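Local structure of ferritin light chain (1Z6O) at residues A26-Y31 with K96-K100; Y31-V37 with H153-I159; R51-Y55 with T132-L136; L57-F62 with Y116-E122; H106-K110 with E138-Y142. The protein helps store iron in a shell of twelve light and twelve heavy chains, probably by aiding nucleation of the ferrihydrite core. All coordinates share one frame; numbering follows the deposited sequence.

Contact 1: A26-Y31 with K96-K100; sequences AVYGEY and KRGDK
Arg-97 lies between two tyrosines of the 26-31 loop, and the three residues make up most of the contact. Tyr-28 meets one face of its guanidinium and Tyr-31 the opposite one. With Tyr-28 the meeting is an off-centre cation-pi contact, Arg-97 CZ standing 4.3 Å from the ring centroid and the two planes 31° apart. Tyr-31 turns its ring more steeply, and also takes Arg-97 CB over its face as a CH-pi contact, 3.8 Å from the centroid. Bends at chi2 and chi3 fold the arginine back between the rings, where NH2 gives Tyr-28 O a weak hydrogen bond of 3.4 Å. Stronger partners are the carboxylates of Asp-156 and Glu-158, which hold the guanidinium by salt bridges. Arg-97 is the first residue beyond helix 70-96, and Gly-98, with positive phi, is the C-prime residue of a Schellman motif; a residue without CB suits the spot because Ala-26 and Val-27 press close. One water bridges the two backbones, donating to Ala-26 O and Arg-97 O while accepting from Tyr-28 N and from Arg-97 NE at 2.9 Å. A second water joins Tyr-31 OH to Asp-99 OD2, each 2.6 Å from it.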
# COMPACT_ATOMS: atom_id res chain seq x y z
N ALA A 26 -4.39 -2.21 54.36
CA ALA A 26 -4.58 -1.03 53.53
C ALA A 26 -5.42 0.07 54.18
O ALA A 26 -5.85 1.01 53.51
CB ALA A 26 -5.22 -1.45 52.19
N VAL A 27 -5.66 -0.03 55.48
CA VAL A 27 -6.47 0.97 56.18
C VAL A 27 -5.69 2.26 56.47
O VAL A 27 -4.59 2.21 57.02
CB VAL A 27 -6.99 0.42 57.53
CG1 VAL A 27 -7.75 1.52 58.31
CG2 VAL A 27 -7.92 -0.80 57.28
N TYR A 28 -6.24 3.40 56.07
CA TYR A 28 -5.61 4.69 56.38
C TYR A 28 -6.72 5.72 56.55
O TYR A 28 -7.88 5.46 56.18
CB TYR A 28 -4.58 5.10 55.31
CG TYR A 28 -5.15 5.37 53.93
CD1 TYR A 28 -5.44 6.67 53.52
CD2 TYR A 28 -5.37 4.32 53.04
CE1 TYR A 28 -5.93 6.92 52.23
CE2 TYR A 28 -5.86 4.56 51.76
CZ TYR A 28 -6.14 5.86 51.36
OH TYR A 28 -6.62 6.09 50.10
N GLY A 29 -6.39 6.88 57.12
CA GLY A 29 -7.41 7.88 57.36
C GLY A 29 -8.45 7.32 58.33
O GLY A 29 -9.60 7.76 58.36
N GLU A 30 -8.07 6.34 59.13
CA GLU A 30 -9.02 5.70 60.06
C GLU A 30 -10.32 5.21 59.38
O GLU A 30 -11.42 5.25 59.96
CB GLU A 30 -9.37 6.67 61.19
CG GLU A 30 -8.18 6.99 62.08
CD GLU A 30 -8.54 7.94 63.20
OE1 GLU A 30 -9.03 9.05 62.90
OE2 GLU A 30 -8.33 7.58 64.38
N TYR A 31 -10.18 4.75 58.14
CA TYR A 31 -11.33 4.24 57.39
C TYR A 31 -11.98 3.11 58.18
O TYR A 31 -11.30 2.16 58.57
CB TYR A 31 -10.86 3.69 56.04
CG TYR A 31 -11.98 3.20 55.16
CD1 TYR A 31 -12.75 4.10 54.43
CD2 TYR A 31 -12.27 1.84 55.07
CE1 TYR A 31 -13.78 3.66 53.62
CE2 TYR A 31 -13.31 1.39 54.26
CZ TYR A 31 -14.06 2.31 53.54
OH TYR A 31 -15.10 1.88 52.76
N LYS A 96 -10.27 -2.52 48.54
CA LYS A 96 -9.11 -1.69 48.24
C LYS A 96 -8.76 -0.82 49.46
O LYS A 96 -7.59 -0.59 49.76
CB LYS A 96 -9.39 -0.76 47.04
CG LYS A 96 -8.25 0.23 46.77
CD LYS A 96 -8.32 0.87 45.38
CE LYS A 96 -9.52 1.77 45.24
NZ LYS A 96 -9.55 2.40 43.88
N ARG A 97 -9.80 -0.35 50.16
CA ARG A 97 -9.60 0.50 51.34
C ARG A 97 -9.35 -0.30 52.63
O ARG A 97 -9.40 0.26 53.73
CB ARG A 97 -10.79 1.47 51.51
CG ARG A 97 -10.91 2.52 50.37
CD ARG A 97 -9.64 3.40 50.26
NE ARG A 97 -9.30 4.04 51.54
CZ ARG A 97 -9.88 5.14 52.02
NH1 ARG A 97 -10.83 5.77 51.34
NH2 ARG A 97 -9.52 5.60 53.21
N GLY A 98 -9.11 -1.60 52.50
CA GLY A 98 -8.78 -2.41 53.67
C GLY A 98 -9.90 -2.97 54.50
O GLY A 98 -9.68 -3.47 55.59
N ASP A 99 -11.12 -2.93 53.97
CA ASP A 99 -12.27 -3.43 54.70
C ASP A 99 -12.68 -4.76 54.06
O ASP A 99 -11.98 -5.28 53.18
CB ASP A 99 -13.39 -2.39 54.58
CG ASP A 99 -14.52 -2.58 55.59
OD1 ASP A 99 -14.44 -3.45 56.47
OD2 ASP A 99 -15.51 -1.82 55.48
N LYS A 100 -13.77 -5.35 54.52
CA LYS A 100 -14.24 -6.58 53.92
C LYS A 100 -15.73 -6.44 53.70
O LYS A 100 -16.43 -5.81 54.49
CB LYS A 100 -13.93 -7.79 54.80
CG LYS A 100 -14.71 -7.91 56.07
CD LYS A 100 -14.34 -9.23 56.73
CE LYS A 100 -14.95 -9.36 58.12
NZ LYS A 100 -14.43 -10.56 58.82
O HOH W 1 -8.11 2.66 53.75
O HOH W 2 -16.24 -0.37 53.40

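Contact 2: Y31-V37 with H153-I159; sequences YGSHGNV and HLHDPEI
Apolar contacts dominate where Val-37, the first residue of helix 37-61, faces Leu-154 and Ile-159. Its two methyls divide the work: CG1 meets Leu-154 CD2 at 3.8 Å, while CG2, placed anti to the backbone N, meets Ile-159 CG2. Branched aliphatic residues suit this buried junction, and Ile-159 also sets CD1 3.8 Å from Tyr-31 CE1. Leu-154 CD2 packs directly on Gly-35 CA, an approach that the lack of a side chain allows. Among the aromatic contacts, His-153 lays its CB over the face of the His-34 ring, a CH-pi contact 4.1 Å from the centroid, with the two imidazoles oblique to each other. The polar part belongs to Asp-156, the N-cap of helix 157-190. Its OD1 accepts from Ile-159 N at 3.0 Å, and weakly from Glu-158 N; its OD2 comes to the edge of the Tyr-31 ring at CD1, 3.6 Å away. With OD1 capping the helix and OD2 engaged by Arg-97, outside the two segments, this buried aspartate is probably kept ionised.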
# COMPACT_ATOMS: atom_id res chain seq x y z
N TYR A 31 -10.18 4.75 58.14
CA TYR A 31 -11.33 4.24 57.39
C TYR A 31 -11.98 3.11 58.18
O TYR A 31 -11.30 2.16 58.57
CB TYR A 31 -10.86 3.69 56.04
CG TYR A 31 -11.98 3.20 55.16
CD1 TYR A 31 -12.75 4.10 54.43
CD2 TYR A 31 -12.27 1.84 55.07
CE1 TYR A 31 -13.78 3.66 53.62
CE2 TYR A 31 -13.31 1.39 54.26
CZ TYR A 31 -14.06 2.31 53.54
OH TYR A 31 -15.10 1.88 52.76
N GLY A 32 -13.28 3.21 58.41
CA GLY A 32 -13.96 2.16 59.15
C GLY A 32 -13.96 2.34 60.67
O GLY A 32 -14.74 1.68 61.35
N SER A 33 -13.11 3.23 61.19
CA SER A 33 -13.02 3.46 62.64
C SER A 33 -14.02 4.47 63.19
O SER A 33 -14.56 4.30 64.27
CB SER A 33 -11.61 3.91 63.03
OG SER A 33 -10.66 2.92 62.69
N HIS A 34 -14.24 5.55 62.44
CA HIS A 34 -15.18 6.58 62.87
C HIS A 34 -16.27 6.69 61.82
O HIS A 34 -16.02 6.44 60.64
CB HIS A 34 -14.48 7.94 62.99
CG HIS A 34 -13.36 7.97 63.99
ND1 HIS A 34 -13.58 8.03 65.35
CD2 HIS A 34 -12.02 7.93 63.83
CE1 HIS A 34 -12.42 8.03 65.98
NE2 HIS A 34 -11.46 7.97 65.08
N GLY A 35 -17.47 7.05 62.25
CA GLY A 35 -18.57 7.21 61.31
C GLY A 35 -19.12 5.94 60.68
O GLY A 35 -18.74 4.82 61.02
N ASN A 36 -20.01 6.14 59.71
CA ASN A 36 -20.67 5.03 59.04
C ASN A 36 -20.28 4.89 57.58
O ASN A 36 -20.93 4.14 56.86
CB ASN A 36 -22.18 5.23 59.10
CG ASN A 36 -22.69 5.32 60.52
OD1 ASN A 36 -22.38 4.48 61.36
ND2 ASN A 36 -23.49 6.35 60.80
N VAL A 37 -19.25 5.59 57.13
CA VAL A 37 -18.92 5.52 55.72
C VAL A 37 -18.59 4.11 55.24
O VAL A 37 -19.09 3.69 54.20
CB VAL A 37 -17.76 6.48 55.34
CG1 VAL A 37 -16.46 6.04 55.97
CG2 VAL A 37 -17.59 6.50 53.82
N HIS A 153 -14.78 13.68 63.40
CA HIS A 153 -13.54 12.93 63.33
C HIS A 153 -13.32 12.12 62.07
O HIS A 153 -12.35 11.38 61.96
CB HIS A 153 -13.44 12.02 64.56
CG HIS A 153 -13.61 12.76 65.85
ND1 HIS A 153 -12.75 13.77 66.24
CD2 HIS A 153 -14.57 12.69 66.80
CE1 HIS A 153 -13.18 14.29 67.37
NE2 HIS A 153 -14.28 13.66 67.73
N LEU A 154 -14.22 12.26 61.11
CA LEU A 154 -14.07 11.52 59.87
C LEU A 154 -14.03 12.47 58.68
O LEU A 154 -14.94 13.28 58.50
CB LEU A 154 -15.23 10.52 59.70
CG LEU A 154 -15.43 9.86 58.33
CD1 LEU A 154 -14.21 9.06 57.94
CD2 LEU A 154 -16.65 8.95 58.39
N HIS A 155 -12.96 12.39 57.90
CA HIS A 155 -12.86 13.18 56.68
C HIS A 155 -12.21 12.24 55.67
O HIS A 155 -11.01 11.97 55.76
CB HIS A 155 -12.01 14.44 56.85
CG HIS A 155 -12.05 15.34 55.66
ND1 HIS A 155 -13.21 15.98 55.26
CD2 HIS A 155 -11.11 15.67 54.74
CE1 HIS A 155 -12.98 16.66 54.15
NE2 HIS A 155 -11.71 16.49 53.81
N ASP A 156 -13.00 11.73 54.73
CA ASP A 156 -12.44 10.82 53.73
C ASP A 156 -12.75 11.28 52.32
O ASP A 156 -13.76 10.90 51.71
CB ASP A 156 -12.96 9.40 53.95
CG ASP A 156 -12.06 8.37 53.31
OD1 ASP A 156 -11.84 8.47 52.08
OD2 ASP A 156 -11.56 7.47 54.02
N PRO A 157 -11.89 12.14 51.77
CA PRO A 157 -12.10 12.65 50.42
C PRO A 157 -11.85 11.61 49.33
O PRO A 157 -12.20 11.85 48.18
CB PRO A 157 -11.16 13.86 50.34
CG PRO A 157 -10.04 13.48 51.26
CD PRO A 157 -10.73 12.79 52.43
N GLU A 158 -11.25 10.48 49.69
CA GLU A 158 -11.02 9.43 48.69
C GLU A 158 -12.39 8.83 48.36
O GLU A 158 -12.73 8.64 47.19
CB GLU A 158 -10.08 8.35 49.23
CG GLU A 158 -9.54 7.40 48.14
CD GLU A 158 -10.55 6.34 47.66
OE1 GLU A 158 -10.52 6.00 46.46
OE2 GLU A 158 -11.36 5.84 48.48
N ILE A 159 -13.19 8.55 49.38
CA ILE A 159 -14.54 8.03 49.15
C ILE A 159 -15.38 9.10 48.45
O ILE A 159 -16.15 8.80 47.53
CB ILE A 159 -15.25 7.66 50.49
CG1 ILE A 159 -14.55 6.46 51.15
CG2 ILE A 159 -16.74 7.35 50.22
CD1 ILE A 159 -14.49 5.20 50.26

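Contact 3: R51-Y55 with T132-L136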
# COMPACT_ATOMS: atom_id res chain seq x y z
N ARG A 51 -31.03 -4.07 43.09
CA ARG A 51 -31.64 -3.38 41.96
C ARG A 51 -31.25 -4.02 40.63
O ARG A 51 -32.06 -4.02 39.70
CB ARG A 51 -31.27 -1.89 41.93
CG ARG A 51 -31.90 -1.08 43.05
CD ARG A 51 -33.43 -1.20 43.06
NE ARG A 51 -34.00 -0.36 44.11
CZ ARG A 51 -35.12 -0.62 44.76
NH1 ARG A 51 -35.82 -1.72 44.48
NH2 ARG A 51 -35.55 0.20 45.72
N SER A 52 -30.03 -4.57 40.51
CA SER A 52 -29.66 -5.18 39.23
C SER A 52 -30.64 -6.30 38.90
O SER A 52 -31.07 -6.42 37.75
CB SER A 52 -28.21 -5.73 39.23
OG SER A 52 -28.06 -6.88 40.04
N TYR A 53 -31.01 -7.10 39.89
CA TYR A 53 -31.96 -8.18 39.64
C TYR A 53 -33.40 -7.67 39.48
O TYR A 53 -34.16 -8.26 38.72
CB TYR A 53 -31.82 -9.27 40.73
CG TYR A 53 -30.70 -10.23 40.39
CD1 TYR A 53 -29.50 -10.26 41.13
CD2 TYR A 53 -30.81 -11.10 39.30
CE1 TYR A 53 -28.45 -11.13 40.78
CE2 TYR A 53 -29.78 -11.96 38.94
CZ TYR A 53 -28.61 -11.98 39.68
OH TYR A 53 -27.62 -12.86 39.32
N ASP A 54 -33.77 -6.58 40.15
CA ASP A 54 -35.12 -6.01 39.94
C ASP A 54 -35.22 -5.56 38.47
O ASP A 54 -36.22 -5.82 37.79
CB ASP A 54 -35.37 -4.76 40.81
CG ASP A 54 -35.54 -5.08 42.28
OD1 ASP A 54 -35.97 -6.21 42.60
OD2 ASP A 54 -35.26 -4.20 43.13
N TYR A 55 -34.21 -4.85 37.99
CA TYR A 55 -34.21 -4.36 36.61
C TYR A 55 -34.20 -5.53 35.62
O TYR A 55 -34.81 -5.46 34.55
CB TYR A 55 -32.98 -3.48 36.36
CG TYR A 55 -32.99 -2.18 37.15
CD1 TYR A 55 -31.80 -1.61 37.59
CD2 TYR A 55 -34.19 -1.51 37.43
CE1 TYR A 55 -31.79 -0.40 38.29
CE2 TYR A 55 -34.19 -0.28 38.13
CZ TYR A 55 -32.98 0.26 38.55
OH TYR A 55 -32.94 1.47 39.22
N THR A 132 -36.28 4.60 41.63
CA THR A 132 -35.15 3.81 42.12
C THR A 132 -33.81 4.45 41.77
O THR A 132 -32.85 4.32 42.52
CB THR A 132 -35.19 2.34 41.59
OG1 THR A 132 -35.19 2.33 40.17
CG2 THR A 132 -36.44 1.63 42.10
N GLN A 133 -33.73 5.15 40.63
CA GLN A 133 -32.47 5.82 40.29
C GLN A 133 -32.29 7.03 41.21
O GLN A 133 -31.17 7.31 41.65
CB GLN A 133 -32.45 6.23 38.80
CG GLN A 133 -32.31 5.02 37.85
CD GLN A 133 -30.93 4.37 37.93
OE1 GLN A 133 -30.79 3.15 38.10
NE2 GLN A 133 -29.91 5.19 37.81
N LYS A 134 -33.37 7.74 41.54
CA LYS A 134 -33.24 8.87 42.47
C LYS A 134 -32.79 8.35 43.84
O LYS A 134 -32.03 9.01 44.54
CB LYS A 134 -34.57 9.61 42.63
CG LYS A 134 -34.95 10.48 41.42
CD LYS A 134 -36.19 11.34 41.74
CE LYS A 134 -36.59 12.17 40.51
NZ LYS A 134 -37.68 13.16 40.83
N GLU A 135 -33.28 7.17 44.22
CA GLU A 135 -32.88 6.59 45.51
C GLU A 135 -31.38 6.25 45.47
O GLU A 135 -30.66 6.51 46.44
CB GLU A 135 -33.70 5.33 45.83
CG GLU A 135 -33.22 4.62 47.11
CD GLU A 135 -34.01 3.36 47.45
OE1 GLU A 135 -34.23 2.50 46.57
OE2 GLU A 135 -34.42 3.23 48.63
N LEU A 136 -30.90 5.68 44.37
CA LEU A 136 -29.46 5.38 44.27
C LEU A 136 -28.65 6.67 44.34
O LEU A 136 -27.59 6.73 44.97
CB LEU A 136 -29.14 4.67 42.95
CG LEU A 136 -29.57 3.20 42.83
CD1 LEU A 136 -29.46 2.74 41.37
CD2 LEU A 136 -28.68 2.34 43.72
O HOH W 3 -32.77 2.13 44.38
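Arg-51 and Tyr-55 reach from helix 37-61 to helix 122-148, two antiparallel members of the ferritin four-helix bundle; the axes of the 51-55 and 132-136 segments approach to 12.6 Å, at 167°. Such a wide gap suits long side chains with polar ends. Arg-51, bent at chi2 (-56°), brings its guanidinium over the methyl of Thr-132, with CG2 centred 3.7 Å above the plane. Around the edge sit its polar partners. NH2 points at Glu-135 OE1 in a nearly straight salt bridge of 2.8 Å, the acceptor only 2° out of the guanidinium plane; NH1 is held by Asp-54 OD2 at 2.9 Å, one helical turn along its own helix. Two carboxylates and a methyl therefore fix the rotation of the group. The ring of Tyr-55 runs past Thr-132 in the opposite sense, taking OG1 at its edge, and the two hydroxyls hydrogen-bond at 2.6 Å. Branching at Thr-132 CB sends OG1 to the tyrosine and CG2 to the guanidinium face. OG1 is bonded to Lys-128 O and Ala-129 O as well. A water completes the network: it accepts from Arg-51 NE and donates to Thr-132 O and, at 2.7 Å, to Glu-135 OE1.

Contact 4: L57-F62 with Y116-E122; sequences LSAAYF and YTAENHE
Ser-58 and Ala-118 bring the backbones closest, their CA atoms 4.7 Å apart, where the irregular 116-122 segment runs beside the last turns of helix 37-61. Alanine's single methyl fits this close approach: Ala-118 CB rests 3.8 Å from Leu-57 O and close to Leu-57 CB. Farther on, the CA atoms of Tyr-61 and Glu-119 are 6.4 Å apart, and here the Tyr-61 ring packs against the loop. With CG anti to the backbone N (chi1 -178°), Tyr-61 lays that ring against the extended chain, and Glu-119 CA stands over its centre, 3.6 Å from the centroid, a CH-pi contact. The Glu-119 carboxylate leads off to Ser-89 and Val-88 of a ferritin heavy chain. Phe-62 brings CZ to 3.5 Å from Asn-120 O. On the polar side, Ser-58 OG lies in the plane of the Tyr-116 ring at its edge and shares a 2.6 Å hydrogen bond with Tyr-116 OH. A water links Ser-58 OG, Ala-118 O and Asn-120 ND2. Here the long connection of the ferritin bundle, having crossed from helix 70-96, reaches the start of helix 122-148, with His-121 at the N-cap.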
# COMPACT_ATOMS: atom_id res chain seq x y z
N LEU A 57 -35.63 -8.40 36.03
CA LEU A 57 -37.00 -8.93 35.95
C LEU A 57 -37.89 -8.01 35.12
O LEU A 57 -38.77 -8.48 34.40
CB LEU A 57 -37.59 -9.12 37.36
CG LEU A 57 -36.87 -10.21 38.19
CD1 LEU A 57 -37.46 -10.24 39.60
CD2 LEU A 57 -37.01 -11.57 37.52
N SER A 58 -37.69 -6.69 35.21
CA SER A 58 -38.47 -5.78 34.37
C SER A 58 -38.09 -6.00 32.90
O SER A 58 -38.96 -5.98 32.03
CB SER A 58 -38.19 -4.31 34.73
OG SER A 58 -38.81 -3.97 35.97
N ALA A 59 -36.80 -6.20 32.62
CA ALA A 59 -36.38 -6.44 31.24
C ALA A 59 -37.07 -7.70 30.71
O ALA A 59 -37.50 -7.75 29.55
CB ALA A 59 -34.86 -6.60 31.16
N ALA A 60 -37.16 -8.73 31.55
CA ALA A 60 -37.80 -9.98 31.16
C ALA A 60 -39.29 -9.75 30.90
O ALA A 60 -39.82 -10.17 29.88
CB ALA A 60 -37.63 -11.05 32.28
N TYR A 61 -39.96 -9.06 31.83
CA TYR A 61 -41.38 -8.80 31.66
C TYR A 61 -41.69 -8.10 30.33
O TYR A 61 -42.64 -8.47 29.64
CB TYR A 61 -41.93 -7.95 32.81
CG TYR A 61 -43.41 -7.70 32.69
CD1 TYR A 61 -44.33 -8.73 32.91
CD2 TYR A 61 -43.90 -6.44 32.33
CE1 TYR A 61 -45.70 -8.52 32.78
CE2 TYR A 61 -45.28 -6.22 32.20
CZ TYR A 61 -46.17 -7.26 32.42
OH TYR A 61 -47.51 -7.06 32.30
N PHE A 62 -40.91 -7.09 29.97
CA PHE A 62 -41.16 -6.39 28.72
C PHE A 62 -40.76 -7.17 27.48
O PHE A 62 -40.99 -6.72 26.36
CB PHE A 62 -40.50 -5.00 28.74
CG PHE A 62 -41.30 -4.01 29.54
CD1 PHE A 62 -40.91 -3.65 30.83
CD2 PHE A 62 -42.50 -3.52 29.03
CE1 PHE A 62 -41.73 -2.83 31.62
CE2 PHE A 62 -43.32 -2.70 29.81
CZ PHE A 62 -42.94 -2.36 31.10
N TYR A 116 -40.50 -4.06 44.85
CA TYR A 116 -40.37 -3.75 43.43
C TYR A 116 -41.18 -4.79 42.66
O TYR A 116 -40.92 -5.98 42.79
CB TYR A 116 -38.90 -3.83 43.01
CG TYR A 116 -38.62 -3.43 41.58
CD1 TYR A 116 -38.07 -2.18 41.28
CD2 TYR A 116 -38.88 -4.31 40.52
CE1 TYR A 116 -37.78 -1.80 39.96
CE2 TYR A 116 -38.60 -3.95 39.19
CZ TYR A 116 -38.04 -2.69 38.92
OH TYR A 116 -37.72 -2.33 37.63
N THR A 117 -42.16 -4.36 41.88
CA THR A 117 -42.94 -5.31 41.09
C THR A 117 -42.56 -5.11 39.63
O THR A 117 -42.50 -3.98 39.15
CB THR A 117 -44.46 -5.10 41.25
OG1 THR A 117 -44.86 -3.91 40.57
CG2 THR A 117 -44.83 -4.98 42.72
N ALA A 118 -42.30 -6.20 38.93
CA ALA A 118 -41.89 -6.13 37.53
C ALA A 118 -43.04 -6.02 36.53
O ALA A 118 -42.86 -5.51 35.43
CB ALA A 118 -41.02 -7.35 37.19
N GLU A 119 -44.23 -6.51 36.91
CA GLU A 119 -45.38 -6.45 36.00
C GLU A 119 -46.03 -5.07 36.06
O GLU A 119 -46.85 -4.81 36.94
CB GLU A 119 -46.42 -7.53 36.37
CG GLU A 119 -45.85 -8.95 36.47
CD GLU A 119 -45.27 -9.29 37.84
OE1 GLU A 119 -45.15 -8.39 38.70
OE2 GLU A 119 -44.92 -10.47 38.06
N ASN A 120 -45.69 -4.20 35.12
CA ASN A 120 -46.23 -2.84 35.11
C ASN A 120 -46.53 -2.39 33.70
O ASN A 120 -45.96 -2.92 32.75
CB ASN A 120 -45.21 -1.82 35.62
CG ASN A 120 -44.80 -2.03 37.06
OD1 ASN A 120 -45.63 -1.99 37.97
ND2 ASN A 120 -43.50 -2.22 37.27
N HIS A 121 -47.41 -1.40 33.56
CA HIS A 121 -47.64 -0.84 32.24
C HIS A 121 -46.44 0.11 32.03
O HIS A 121 -45.68 0.36 32.96
CB HIS A 121 -49.01 -0.13 32.14
CG HIS A 121 -49.20 1.01 33.10
ND1 HIS A 121 -50.24 1.03 34.01
CD2 HIS A 121 -48.58 2.21 33.21
CE1 HIS A 121 -50.25 2.19 34.64
NE2 HIS A 121 -49.25 2.93 34.17
N GLU A 122 -46.27 0.62 30.82
CA GLU A 122 -45.12 1.46 30.49
C GLU A 122 -44.86 2.67 31.38
O GLU A 122 -43.73 2.87 31.83
CB GLU A 122 -45.20 1.90 29.03
CG GLU A 122 -45.08 0.75 28.04
CD GLU A 122 -46.39 -0.00 27.81
OE1 GLU A 122 -47.39 0.28 28.51
OE2 GLU A 122 -46.43 -0.89 26.93
O HOH W 4 -41.25 -3.26 35.15

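Contact 5: H106-K110 with E138-Y142; sequences HSTMK and ERAFY
Met-109 and Tyr-142, together with Ser-107 and Arg-139, form the close-packed part of this contact. The methionine chain slides along the ring in the opposite direction to the tyrosine, its CB over the centre of one face in a CH-pi contact 4.0 Å from the centroid. SD follows, 3.8 Å from Tyr-142 CB and oblique to the ring, a Met-aromatic contact for which a flexible, polarisable thioether is well suited. Beside it, Ser-107 CB and OG lie over one face of the buried Arg-139 guanidinium, CB 3.5 Å from Arg-139 NH1, and meet it by packing; serine is small enough to lie flat on that face. Ser-107 OG instead accepts from Met-109 N at 3.0 Å, an ST turn that shapes the loop.

The solvent side belongs to Thr-108, which is exposed yet held to the helix by its hydroxyl: Tyr-142 OH donates a short hydrogen bond of 2.5 Å to Thr-108 OG1. Tyr-142 CG is anti to the backbone N (chi1 179°), which carries the ring out from the helix to meet the loop.

The 106-110 segment is part of the long connection between helices 70-96 and 122-148. It packs on helix 122-148 and is bonded to Glu-40 of helix 37-61 through Ser-107 OG and Thr-108 N.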
# COMPACT_ATOMS: atom_id res chain seq x y z
N HIS A 106 -26.72 -3.33 56.60
CA HIS A 106 -27.84 -2.44 56.32
C HIS A 106 -27.41 -0.99 56.37
O HIS A 106 -26.43 -0.64 57.02
CB HIS A 106 -28.97 -2.69 57.32
CG HIS A 106 -29.55 -4.06 57.23
ND1 HIS A 106 -30.22 -4.51 56.12
CD2 HIS A 106 -29.52 -5.10 58.10
CE1 HIS A 106 -30.58 -5.77 56.30
NE2 HIS A 106 -30.16 -6.15 57.49
N SER A 107 -28.14 -0.15 55.65
CA SER A 107 -27.87 1.28 55.62
C SER A 107 -28.59 1.92 56.80
O SER A 107 -29.59 1.39 57.27
CB SER A 107 -28.41 1.88 54.32
OG SER A 107 -28.32 3.30 54.35
N THR A 108 -28.09 3.06 57.26
CA THR A 108 -28.75 3.76 58.36
C THR A 108 -29.73 4.75 57.76
O THR A 108 -30.65 5.21 58.43
CB THR A 108 -27.75 4.57 59.21
OG1 THR A 108 -27.14 5.57 58.39
CG2 THR A 108 -26.68 3.67 59.79
N MET A 109 -29.55 5.07 56.48
CA MET A 109 -30.44 6.01 55.83
C MET A 109 -31.86 5.47 55.86
O MET A 109 -32.16 4.41 55.30
CB MET A 109 -30.01 6.28 54.39
CG MET A 109 -30.67 7.51 53.80
SD MET A 109 -30.25 7.75 52.08
CE MET A 109 -30.86 6.29 51.48
N LYS A 110 -32.73 6.22 56.53
CA LYS A 110 -34.13 5.86 56.68
C LYS A 110 -34.83 5.89 55.33
O LYS A 110 -35.18 6.95 54.81
CB LYS A 110 -34.79 6.81 57.67
CG LYS A 110 -34.12 6.76 59.04
CD LYS A 110 -34.34 8.02 59.85
CE LYS A 110 -33.49 8.00 61.12
NZ LYS A 110 -33.57 9.27 61.89
N GLU A 138 -29.57 9.64 45.75
CA GLU A 138 -29.61 10.26 47.06
C GLU A 138 -28.81 9.46 48.08
O GLU A 138 -28.31 10.02 49.06
CB GLU A 138 -31.07 10.46 47.51
CG GLU A 138 -31.75 11.55 46.65
CD GLU A 138 -33.20 11.80 47.01
OE1 GLU A 138 -33.78 10.99 47.75
OE2 GLU A 138 -33.76 12.82 46.54
N ARG A 139 -28.69 8.16 47.86
CA ARG A 139 -27.88 7.34 48.76
C ARG A 139 -26.41 7.77 48.56
O ARG A 139 -25.65 7.86 49.51
CB ARG A 139 -28.05 5.85 48.47
CG ARG A 139 -27.26 4.93 49.42
CD ARG A 139 -27.85 4.94 50.84
NE ARG A 139 -29.14 4.25 50.90
CZ ARG A 139 -29.29 2.93 50.90
NH1 ARG A 139 -28.23 2.11 50.87
NH2 ARG A 139 -30.51 2.41 50.94
N ALA A 140 -26.01 8.04 47.31
CA ALA A 140 -24.63 8.49 47.09
C ALA A 140 -24.42 9.84 47.79
O ALA A 140 -23.36 10.07 48.35
CB ALA A 140 -24.32 8.61 45.58
N PHE A 141 -25.41 10.72 47.73
CA PHE A 141 -25.29 12.03 48.39
C PHE A 141 -25.10 11.83 49.90
O PHE A 141 -24.32 12.52 50.55
CB PHE A 141 -26.57 12.87 48.19
CG PHE A 141 -26.63 13.61 46.86
CD1 PHE A 141 -25.79 13.27 45.80
CD2 PHE A 141 -27.55 14.65 46.69
CE1 PHE A 141 -25.86 13.96 44.57
CE2 PHE A 141 -27.63 15.35 45.47
CZ PHE A 141 -26.78 14.99 44.41
N TYR A 142 -25.84 10.88 50.45
CA TYR A 142 -25.78 10.57 51.88
C TYR A 142 -24.39 10.05 52.29
O TYR A 142 -23.81 10.51 53.28
CB TYR A 142 -26.85 9.52 52.20
CG TYR A 142 -26.87 9.11 53.65
CD1 TYR A 142 -27.41 9.94 54.62
CD2 TYR A 142 -26.35 7.87 54.05
CE1 TYR A 142 -27.43 9.56 55.96
CE2 TYR A 142 -26.37 7.48 55.38
CZ TYR A 142 -26.91 8.33 56.34
OH TYR A 142 -26.93 7.96 57.66

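Contacts 1 and 2 form one cluster at one end of the bundle, their centres 9 Å apart: they share Tyr-31 and are tied together through Arg-97. Both touch a second light chain. Contact 4 lies on the opposite side of the chain's centre, 39 Å from contact 1 between centres. Contact 3 stands 13 Å from contact 4, between centres, and packs on it through Tyr-116; contact 5 uses helix 122-148 as contact 3 does and lies 15 Å from contact 2 between centres. A bound calcium lies about 11 Å from the Ile-159 side chain; Gln-161 and Glu-164, in the same helix as Ile-159, are calcium ligands. An iron ion lies about 14 Å from the side chain of Lys-96.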